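Local coordinates for protein aldehyde dehydrogenase (Bartonella henselae, PDB 3I44) that probably catalyses the NAD(P)+-dependent oxidation of an aldehyde to the corresponding carboxylic acid, at residues A[169-174]-A[299-304]; A[280-285]-A[435-440]; A[429-434]-A[466-471]. The protein carries 1 engineered substitution. All coordinates share one frame; numbering follows the deposited sequence.

Contact 1 of 3, residues A[169-174]-A[299-304]; sequences TPWNWP and SGQSCN
Two signature loops of the aldehyde dehydrogenase family meet here, with Asn172 and Trp173 of the Pro-Trp-Asn-Trp-Pro sequence touching Gln301 and Ser302 of Gly-Gln-Ser-Cys. In relatives these loops line the active site, where the cysteine is the nucleophile and the asparagine amide helps form the oxyanion hole; Cys303 and Asn172 probably match them. Asn172 ND2 donates to Gln301 O over 3.1 Å. The acceptor lies in the plane of the Asn172 amide, but the donor stands above the Gln301 carbonyl plane. The other end of this amide, OD1, takes a bond from Gln177, so both ends are held. Trp173 NE1 gives a nearly straight bond (173°) to Ser302 OG, 2.8 Å away in the plane of the indole. Gln301 reaches the other tryptophan with an extended chain beyond CG. Its CD lies at the edge of the Trp171 ring, with OE1 3.4 Å from Trp171 CZ3, and the amide is turned 61° from the indole. Gln301 O also accepts from Asn298. The 169-174 loop joins strand 156-168 to helix 174-188, while 299-304 runs from helix 287-296 toward strand 308-312. Helix 117-141 packs on Trp173.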
loop_
_atom_site.group_PDB
_atom_site.type_symbol
_atom_site.label_atom_id
_atom_site.label_comp_id
_atom_site.label_asym_id
_atom_site.label_seq_id
_atom_site.Cartn_x
_atom_site.Cartn_y
_atom_site.Cartn_z
ATOM N N THR A 169 -6.926 4.212 16.644
ATOM C CA THR A 169 -8.050 5.081 16.331
ATOM C C THR A 169 -7.946 6.390 17.120
ATOM O O THR A 169 -7.361 6.415 18.192
ATOM C CB THR A 169 -9.371 4.385 16.671
ATOM O OG1 THR A 169 -9.330 3.936 18.019
ATOM C CG2 THR A 169 -9.627 3.178 15.759
ATOM N N PRO A 170 -8.554 7.466 16.614
ATOM C CA PRO A 170 -8.477 8.764 17.266
ATOM C C PRO A 170 -9.742 9.074 18.099
ATOM O O PRO A 170 -10.555 8.170 18.360
ATOM C CB PRO A 170 -8.341 9.695 16.069
ATOM C CG PRO A 170 -9.230 9.059 15.049
ATOM C CD PRO A 170 -9.271 7.576 15.336
ATOM N N TRP A 171 -9.896 10.349 18.481
ATOM C CA TRP A 171 -10.931 10.818 19.428
ATOM C C TRP A 171 -12.110 11.556 18.802
ATOM O O TRP A 171 -13.080 11.838 19.492
ATOM C CB TRP A 171 -10.274 11.768 20.461
ATOM C CG TRP A 171 -9.418 12.792 19.808
ATOM C CD1 TRP A 171 -8.081 12.704 19.563
ATOM C CD2 TRP A 171 -9.850 14.022 19.218
ATOM N NE1 TRP A 171 -7.646 13.824 18.911
ATOM C CE2 TRP A 171 -8.711 14.651 18.685
ATOM C CE3 TRP A 171 -11.083 14.673 19.130
ATOM C CZ2 TRP A 171 -8.768 15.886 18.064
ATOM C CZ3 TRP A 171 -11.146 15.880 18.520
ATOM C CH2 TRP A 171 -9.995 16.487 17.989
ATOM N N ASN A 172 -12.004 11.947 17.537
ATOM C CA ASN A 172 -12.962 12.865 16.951
ATOM C C ASN A 172 -14.265 12.237 16.460
ATOM O O ASN A 172 -15.298 12.881 16.538
ATOM C CB ASN A 172 -12.327 13.741 15.862
ATOM C CG ASN A 172 -11.827 12.954 14.661
ATOM O OD1 ASN A 172 -11.261 11.876 14.811
ATOM N ND2 ASN A 172 -11.994 13.513 13.469
ATOM N N TRP A 173 -14.204 11.031 15.916
ATOM C CA TRP A 173 -15.381 10.301 15.501
ATOM C C TRP A 173 -15.140 8.839 15.933
ATOM O O TRP A 173 -15.004 7.923 15.086
ATOM C CB TRP A 173 -15.566 10.420 13.984
ATOM C CG TRP A 173 -16.195 11.695 13.520
ATOM C CD1 TRP A 173 -15.566 12.772 12.974
ATOM C CD2 TRP A 173 -17.579 11.987 13.499
ATOM N NE1 TRP A 173 -16.486 13.741 12.633
ATOM C CE2 TRP A 173 -17.731 13.280 12.963
ATOM C CE3 TRP A 173 -18.721 11.280 13.889
ATOM C CZ2 TRP A 173 -18.975 13.873 12.799
ATOM C CZ3 TRP A 173 -19.961 11.881 13.735
ATOM C CH2 TRP A 173 -20.077 13.160 13.200
ATOM N N PRO A 174 -15.049 8.619 17.253
ATOM C CA PRO A 174 -14.470 7.355 17.747
ATOM C C PRO A 174 -15.142 6.051 17.247
ATOM O O PRO A 174 -14.438 5.152 16.834
ATOM C CB PRO A 174 -14.564 7.490 19.276
ATOM C CG PRO A 174 -15.439 8.705 19.545
ATOM C CD PRO A 174 -15.342 9.579 18.330
ATOM N N SER A 299 -17.751 20.762 15.759
ATOM C CA SER A 299 -16.838 21.861 16.076
ATOM C C SER A 299 -15.618 21.870 15.159
ATOM O O SER A 299 -14.524 22.286 15.559
ATOM C CB SER A 299 -16.438 21.816 17.545
ATOM O OG SER A 299 -17.603 21.704 18.374
ATOM N N GLY A 300 -15.831 21.440 13.909
ATOM C CA GLY A 300 -14.793 21.443 12.905
ATOM C C GLY A 300 -13.826 20.284 12.991
ATOM O O GLY A 300 -12.804 20.260 12.261
ATOM N N GLN A 301 -14.126 19.313 13.848
ATOM C CA GLN A 301 -13.156 18.234 14.159
ATOM C C GLN A 301 -13.451 17.029 13.283
ATOM O O GLN A 301 -13.824 15.965 13.778
ATOM C CB GLN A 301 -13.240 17.852 15.649
ATOM C CG GLN A 301 -12.997 19.073 16.551
ATOM C CD GLN A 301 -13.219 18.827 18.011
ATOM O OE1 GLN A 301 -12.297 19.019 18.803
ATOM N NE2 GLN A 301 -14.459 18.441 18.394
ATOM N N SER A 302 -13.406 17.263 11.975
ATOM C CA SER A 302 -13.670 16.269 10.989
ATOM C C SER A 302 -12.583 16.390 9.950
ATOM O O SER A 302 -12.354 17.464 9.383
ATOM C CB SER A 302 -15.063 16.467 10.365
ATOM O OG SER A 302 -16.054 16.169 11.322
ATOM N N CYS A 303 -11.903 15.280 9.677
ATOM C CA CYS A 303 -10.770 15.323 8.771
ATOM C C CYS A 303 -11.159 15.804 7.366
ATOM O O CYS A 303 -10.354 16.432 6.690
ATOM C CB CYS A 303 -10.069 13.961 8.766
ATOM S SG CYS A 303 -9.574 13.418 10.474
ATOM N N ASN A 304 -12.392 15.532 6.944
ATOM C CA ASN A 304 -12.885 15.932 5.612
ATOM C C ASN A 304 -13.710 17.224 5.565
ATOM O O ASN A 304 -14.306 17.553 4.521
ATOM C CB ASN A 304 -13.696 14.772 4.988
ATOM C CG ASN A 304 -15.061 14.581 5.638
ATOM O OD1 ASN A 304 -15.302 15.011 6.794
ATOM N ND2 ASN A 304 -15.948 13.890 4.932
#

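Contact 2 of 3, residues A[280-285]-A[435-440]; sequences FADADI and IQSQDR
This is a largely polar contact between the turn after strand 276-279 and the end of strand 432-436 with the loop that follows. The two strands are parallel neighbours in the seven-stranded sheet of the catalytic domain. Phe280 N, just past its strand, donates to Gln436 O, in the last residue of the other (3.0 Å, 170°). This carries on the parallel pairing of Gln436 with Ile278. A type I turn from Phe280 to Ala283 then sets Ala283 CA 4.0 Å from Ser437 CA. The CD2 side of the Phe280 ring packs on Ser437 CB, and its edge faces Gln436 O. Ser437 OG donates to Asp282 OD1 on the syn side of the carboxylate, and the same OG accepts from Asp439 N in an ST turn. Asp282 OD2 lies 4.6 Å from Asp439 OD2; its salt bridge to Lys442 probably eases the repulsion. Just beyond, Arg440 forms a salt bridge with the C-terminal carboxylate of Trp497 of the second subunit. Gln438 runs extended alongside the turn (chi2 175°): Asp282 O accepts from Gln438 NE2 at 2.9 Å and from Gln438 N at 3.1 Å, the two donors approaching opposite faces of the carbonyl plane.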
loop_
_atom_site.group_PDB
_atom_site.type_symbol
_atom_site.label_atom_id
_atom_site.label_comp_id
_atom_site.label_asym_id
_atom_site.label_seq_id
_atom_site.Cartn_x
_atom_site.Cartn_y
_atom_site.Cartn_z
ATOM N N PHE A 280 -20.088 28.028 -6.929
ATOM C CA PHE A 280 -20.343 28.888 -8.067
ATOM C C PHE A 280 -21.577 29.742 -7.827
ATOM O O PHE A 280 -22.418 29.408 -6.996
ATOM C CB PHE A 280 -20.519 28.057 -9.339
ATOM C CG PHE A 280 -19.240 27.501 -9.871
ATOM C CD1 PHE A 280 -18.439 28.261 -10.721
ATOM C CD2 PHE A 280 -18.808 26.227 -9.501
ATOM C CE1 PHE A 280 -17.267 27.762 -11.213
ATOM C CE2 PHE A 280 -17.610 25.724 -9.979
ATOM C CZ PHE A 280 -16.843 26.479 -10.851
ATOM N N ALA A 281 -21.660 30.855 -8.570
ATOM C CA ALA A 281 -22.826 31.767 -8.517
ATOM C C ALA A 281 -24.163 31.050 -8.817
ATOM O O ALA A 281 -25.233 31.479 -8.380
ATOM C CB ALA A 281 -22.615 32.974 -9.477
ATOM N N ASP A 282 -24.095 29.970 -9.580
ATOM C CA ASP A 282 -25.296 29.244 -9.967
ATOM C C ASP A 282 -25.586 28.058 -9.057
ATOM O O ASP A 282 -26.388 27.193 -9.418
ATOM C CB ASP A 282 -25.248 28.837 -11.450
ATOM C CG ASP A 282 -24.109 27.816 -11.800
ATOM O OD1 ASP A 282 -23.441 27.267 -10.893
ATOM O OD2 ASP A 282 -23.906 27.568 -13.013
ATOM N N ALA A 283 -24.978 28.033 -7.862
ATOM C CA ALA A 283 -25.273 26.991 -6.877
ATOM C C ALA A 283 -26.722 27.126 -6.389
ATOM O O ALA A 283 -27.300 28.200 -6.456
ATOM C CB ALA A 283 -24.274 27.028 -5.694
ATOM N N ASP A 284 -27.300 26.022 -5.920
ATOM C CA ASP A 284 -28.645 26.021 -5.383
ATOM C C ASP A 284 -28.741 26.966 -4.172
ATOM O O ASP A 284 -27.721 27.301 -3.529
ATOM C CB ASP A 284 -29.086 24.598 -5.010
ATOM C CG ASP A 284 -28.261 24.005 -3.858
ATOM O OD1 ASP A 284 -27.121 23.583 -4.115
ATOM O OD2 ASP A 284 -28.726 23.998 -2.695
ATOM N N ILE A 285 -29.972 27.375 -3.865
ATOM C CA ILE A 285 -30.236 28.426 -2.851
ATOM C C ILE A 285 -29.466 28.170 -1.548
ATOM O O ILE A 285 -28.855 29.066 -1.000
ATOM C CB ILE A 285 -31.750 28.524 -2.494
ATOM C CG1 ILE A 285 -32.563 29.115 -3.648
ATOM C CG2 ILE A 285 -31.979 29.355 -1.221
ATOM C CD1 ILE A 285 -34.079 28.703 -3.575
ATOM N N ILE A 435 -18.116 20.627 -4.386
ATOM C CA ILE A 435 -18.430 21.522 -5.542
ATOM C C ILE A 435 -19.908 21.793 -5.517
ATOM O O ILE A 435 -20.708 20.850 -5.408
ATOM C CB ILE A 435 -18.100 20.872 -6.888
ATOM C CG1 ILE A 435 -16.626 20.439 -6.959
ATOM C CG2 ILE A 435 -18.425 21.818 -8.090
ATOM C CD1 ILE A 435 -16.324 19.453 -8.112
ATOM N N GLN A 436 -20.279 23.080 -5.578
ATOM C CA GLN A 436 -21.670 23.484 -5.667
ATOM C C GLN A 436 -21.931 24.265 -6.940
ATOM O O GLN A 436 -21.413 25.384 -7.120
ATOM C CB GLN A 436 -22.080 24.309 -4.451
ATOM C CG GLN A 436 -21.408 23.905 -3.155
ATOM C CD GLN A 436 -21.649 22.457 -2.725
ATOM O OE1 GLN A 436 -22.758 21.906 -2.835
ATOM N NE2 GLN A 436 -20.600 21.857 -2.150
ATOM N N SER A 437 -22.706 23.658 -7.845
ATOM C CA SER A 437 -23.188 24.342 -9.051
ATOM C C SER A 437 -24.370 23.591 -9.654
ATOM O O SER A 437 -24.403 22.352 -9.665
ATOM C CB SER A 437 -22.087 24.442 -10.101
ATOM O OG SER A 437 -22.590 24.840 -11.380
ATOM N N GLN A 438 -25.348 24.344 -10.154
ATOM C CA GLN A 438 -26.493 23.714 -10.818
ATOM C C GLN A 438 -26.189 23.339 -12.259
ATOM O O GLN A 438 -27.025 22.695 -12.882
ATOM C CB GLN A 438 -27.762 24.577 -10.675
ATOM C CG GLN A 438 -28.297 24.460 -9.278
ATOM C CD GLN A 438 -29.466 25.353 -9.008
ATOM O OE1 GLN A 438 -30.580 24.870 -8.861
ATOM N NE2 GLN A 438 -29.218 26.651 -8.890
ATOM N N ASP A 439 -24.988 23.722 -12.771
ATOM C CA ASP A 439 -24.520 23.333 -14.116
ATOM C C ASP A 439 -23.780 21.970 -14.061
ATOM O O ASP A 439 -22.605 21.906 -13.669
ATOM C CB ASP A 439 -23.611 24.410 -14.657
ATOM C CG ASP A 439 -23.147 24.147 -16.071
ATOM O OD1 ASP A 439 -23.295 23.034 -16.594
ATOM O OD2 ASP A 439 -22.576 25.087 -16.648
ATOM N N ARG A 440 -24.492 20.890 -14.464
ATOM C CA ARG A 440 -23.995 19.511 -14.319
ATOM C C ARG A 440 -22.674 19.303 -15.063
ATOM O O ARG A 440 -21.724 18.692 -14.505
ATOM C CB ARG A 440 -25.010 18.531 -14.847
ATOM C CG ARG A 440 -24.703 17.081 -14.496
ATOM C CD ARG A 440 -25.886 16.251 -14.873
ATOM N NE ARG A 440 -25.702 14.867 -14.488
ATOM C CZ ARG A 440 -26.637 13.926 -14.625
ATOM N NH1 ARG A 440 -27.827 14.213 -15.128
ATOM N NH2 ARG A 440 -26.384 12.697 -14.236
#

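Contact 3 of 3, residues A[429-434]-A[466-471]; sequences YGLTNY and SYFGGV
Leu431, Gly430 and Val471 carry this buried contact, which joins the start of strand 432-436 in the catalytic-domain sheet to the loop between strand 454-457 and helix 481-486. The two segments come close enough to leave 4.0 Å between Leu431 CA and Gly470 CA. Gly430 and Gly470 face each other's segments here and put no side chain between them.

Leu431 loses the most surface. Its CG is anti to the backbone N (chi1 -174°), and the second torsion turns CD1 toward the loop. There CD1 lies over the face of the peptide joining Gly469 to Gly470, 3.5 Å from Gly470 N. The methyl thus rests on a flat backbone group. The same CD1 also meets the ring of Phe468 at CE2, 4.0 Å away. Met454, on the neighbouring strand 454-457, touches both Leu431 and Phe468 and extends this apolar patch.

Gly430 brings the backbone bond. Gly430 O accepts from Val471 N at 3.0 Å, with the donor lying above the carbonyl plane and the N-H pointing at the oxygen at 154°. The rest of Gly430 is tied down as well: its N is bonded to Ser474 OG, and its backbone pairs with Gly453. Gly470 O, in turn, is bonded to Arg478.

Val471 completes the group from the end of 466-471. It also packs on Asp490 of the second subunit, so this buried loop reaches the dimer interface. Tyr467, earlier in the loop, meets Lys492 of the same neighbouring subunit. Within the contact, the CG2 branch of Val471 leans over the side-chain-free Gly430, 4.1 Å from Gly430 CA and 3.6 Å from Gly430 O.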
loop_
_atom_site.group_PDB
_atom_site.type_symbol
_atom_site.label_atom_id
_atom_site.label_comp_id
_atom_site.label_asym_id
_atom_site.label_seq_id
_atom_site.Cartn_x
_atom_site.Cartn_y
_atom_site.Cartn_z
ATOM N N TYR A 429 -2.810 17.870 0.983
ATOM C CA TYR A 429 -3.900 17.003 1.396
ATOM C C TYR A 429 -4.766 16.673 0.179
ATOM O O TYR A 429 -4.531 17.234 -0.903
ATOM C CB TYR A 429 -4.755 17.697 2.436
ATOM C CG TYR A 429 -4.132 17.851 3.807
ATOM C CD1 TYR A 429 -3.847 16.745 4.578
ATOM C CD2 TYR A 429 -3.872 19.115 4.346
ATOM C CE1 TYR A 429 -3.300 16.874 5.830
ATOM C CE2 TYR A 429 -3.307 19.261 5.584
ATOM C CZ TYR A 429 -3.021 18.146 6.332
ATOM O OH TYR A 429 -2.493 18.266 7.593
ATOM N N GLY A 430 -5.742 15.774 0.356
ATOM C CA GLY A 430 -6.669 15.407 -0.728
ATOM C C GLY A 430 -7.676 14.378 -0.274
ATOM O O GLY A 430 -7.712 13.248 -0.803
ATOM N N LEU A 431 -8.466 14.752 0.736
ATOM C CA LEU A 431 -9.396 13.833 1.322
ATOM C C LEU A 431 -10.754 14.007 0.595
ATOM O O LEU A 431 -11.001 13.281 -0.367
ATOM C CB LEU A 431 -9.447 13.976 2.835
ATOM C CG LEU A 431 -10.290 12.967 3.612
ATOM C CD1 LEU A 431 -9.962 11.466 3.263
ATOM C CD2 LEU A 431 -10.151 13.185 5.144
ATOM N N THR A 432 -11.593 14.962 1.024
ATOM C CA THR A 432 -12.847 15.317 0.311
ATOM C C THR A 432 -12.785 16.741 -0.153
ATOM O O THR A 432 -12.505 17.644 0.646
ATOM C CB THR A 432 -14.091 15.192 1.209
ATOM O OG1 THR A 432 -14.145 13.885 1.791
ATOM C CG2 THR A 432 -15.362 15.408 0.401
ATOM N N ASN A 433 -13.056 16.964 -1.433
ATOM C CA ASN A 433 -13.340 18.283 -1.947
ATOM C C ASN A 433 -14.835 18.334 -2.309
ATOM O O ASN A 433 -15.455 17.286 -2.548
ATOM C CB ASN A 433 -12.495 18.570 -3.184
ATOM C CG ASN A 433 -11.047 18.958 -2.848
ATOM O OD1 ASN A 433 -10.815 19.714 -1.918
ATOM N ND2 ASN A 433 -10.082 18.460 -3.632
ATOM N N TYR A 434 -15.382 19.553 -2.378
ATOM C CA TYR A 434 -16.812 19.809 -2.501
ATOM C C TYR A 434 -17.041 20.823 -3.630
ATOM O O TYR A 434 -16.254 21.777 -3.828
ATOM C CB TYR A 434 -17.383 20.346 -1.183
ATOM C CG TYR A 434 -17.170 19.440 0.017
ATOM C CD1 TYR A 434 -18.212 18.677 0.519
ATOM C CD2 TYR A 434 -15.921 19.345 0.654
ATOM C CE1 TYR A 434 -18.029 17.819 1.626
ATOM C CE2 TYR A 434 -15.739 18.512 1.745
ATOM C CZ TYR A 434 -16.800 17.739 2.228
ATOM O OH TYR A 434 -16.655 16.899 3.318
ATOM N N SER A 466 -19.793 2.689 -0.341
ATOM C CA SER A 466 -18.667 3.396 -0.918
ATOM C C SER A 466 -17.508 3.365 0.079
ATOM O O SER A 466 -17.701 3.222 1.268
ATOM C CB SER A 466 -19.037 4.854 -1.210
ATOM O OG SER A 466 -17.921 5.620 -1.696
ATOM N N TYR A 467 -16.298 3.531 -0.419
ATOM C CA TYR A 467 -15.154 3.728 0.469
ATOM C C TYR A 467 -15.089 5.127 1.039
ATOM O O TYR A 467 -15.676 6.078 0.491
ATOM C CB TYR A 467 -13.854 3.444 -0.259
ATOM C CG TYR A 467 -13.412 4.419 -1.327
ATOM C CD1 TYR A 467 -12.928 5.690 -1.009
ATOM C CD2 TYR A 467 -13.381 4.037 -2.660
ATOM C CE1 TYR A 467 -12.449 6.546 -1.990
ATOM C CE2 TYR A 467 -12.888 4.882 -3.652
ATOM C CZ TYR A 467 -12.431 6.131 -3.310
ATOM O OH TYR A 467 -11.956 6.927 -4.285
ATOM N N PHE A 468 -14.329 5.236 2.116
ATOM C CA PHE A 468 -13.898 6.496 2.640
ATOM C C PHE A 468 -12.365 6.523 2.682
ATOM O O PHE A 468 -11.733 5.670 3.325
ATOM C CB PHE A 468 -14.459 6.709 4.053
ATOM C CG PHE A 468 -14.201 8.100 4.600
ATOM C CD1 PHE A 468 -15.205 9.068 4.574
ATOM C CD2 PHE A 468 -12.959 8.444 5.119
ATOM C CE1 PHE A 468 -14.968 10.351 5.069
ATOM C CE2 PHE A 468 -12.716 9.721 5.612
ATOM C CZ PHE A 468 -13.710 10.668 5.592
ATOM N N GLY A 469 -11.775 7.520 2.021
ATOM C CA GLY A 469 -10.354 7.692 2.055
ATOM C C GLY A 469 -9.857 8.686 1.067
ATOM O O GLY A 469 -10.614 9.127 0.194
ATOM N N GLY A 470 -8.572 9.022 1.189
ATOM C CA GLY A 470 -7.991 10.144 0.432
ATOM C C GLY A 470 -6.880 9.747 -0.516
ATOM O O GLY A 470 -6.762 8.574 -0.910
ATOM N N VAL A 471 -6.111 10.764 -0.925
ATOM C CA VAL A 471 -4.854 10.624 -1.670
ATOM C C VAL A 471 -3.808 11.530 -0.971
ATOM O O VAL A 471 -4.152 12.337 -0.082
ATOM C CB VAL A 471 -4.980 11.038 -3.185
ATOM C CG1 VAL A 471 -6.088 10.228 -3.919
ATOM C CG2 VAL A 471 -5.268 12.492 -3.295
#

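Contacts 2 and 3 share strand 432-436: contact 3 holds its start and contact 2 its end, with centres about 21 Å apart. Contact 1 lies near the centre of the subunit, about 5 Å from it; its centre is about 14 Å from that of contact 3 and about 28 Å from that of contact 2. Contacts 1 and 3 touch directly. Asn304 O is probably hydrogen-bonded to Tyr434 OH, and Leu431 packs against Cys303. The strand therefore runs from beside the probable active site out to the margin of the catalytic domain. Along the chain, contact 1 closes before contact 3 opens, while contact 2 crosses both. Helix 287-296 links the 280-285 turn to the 299-304 loop.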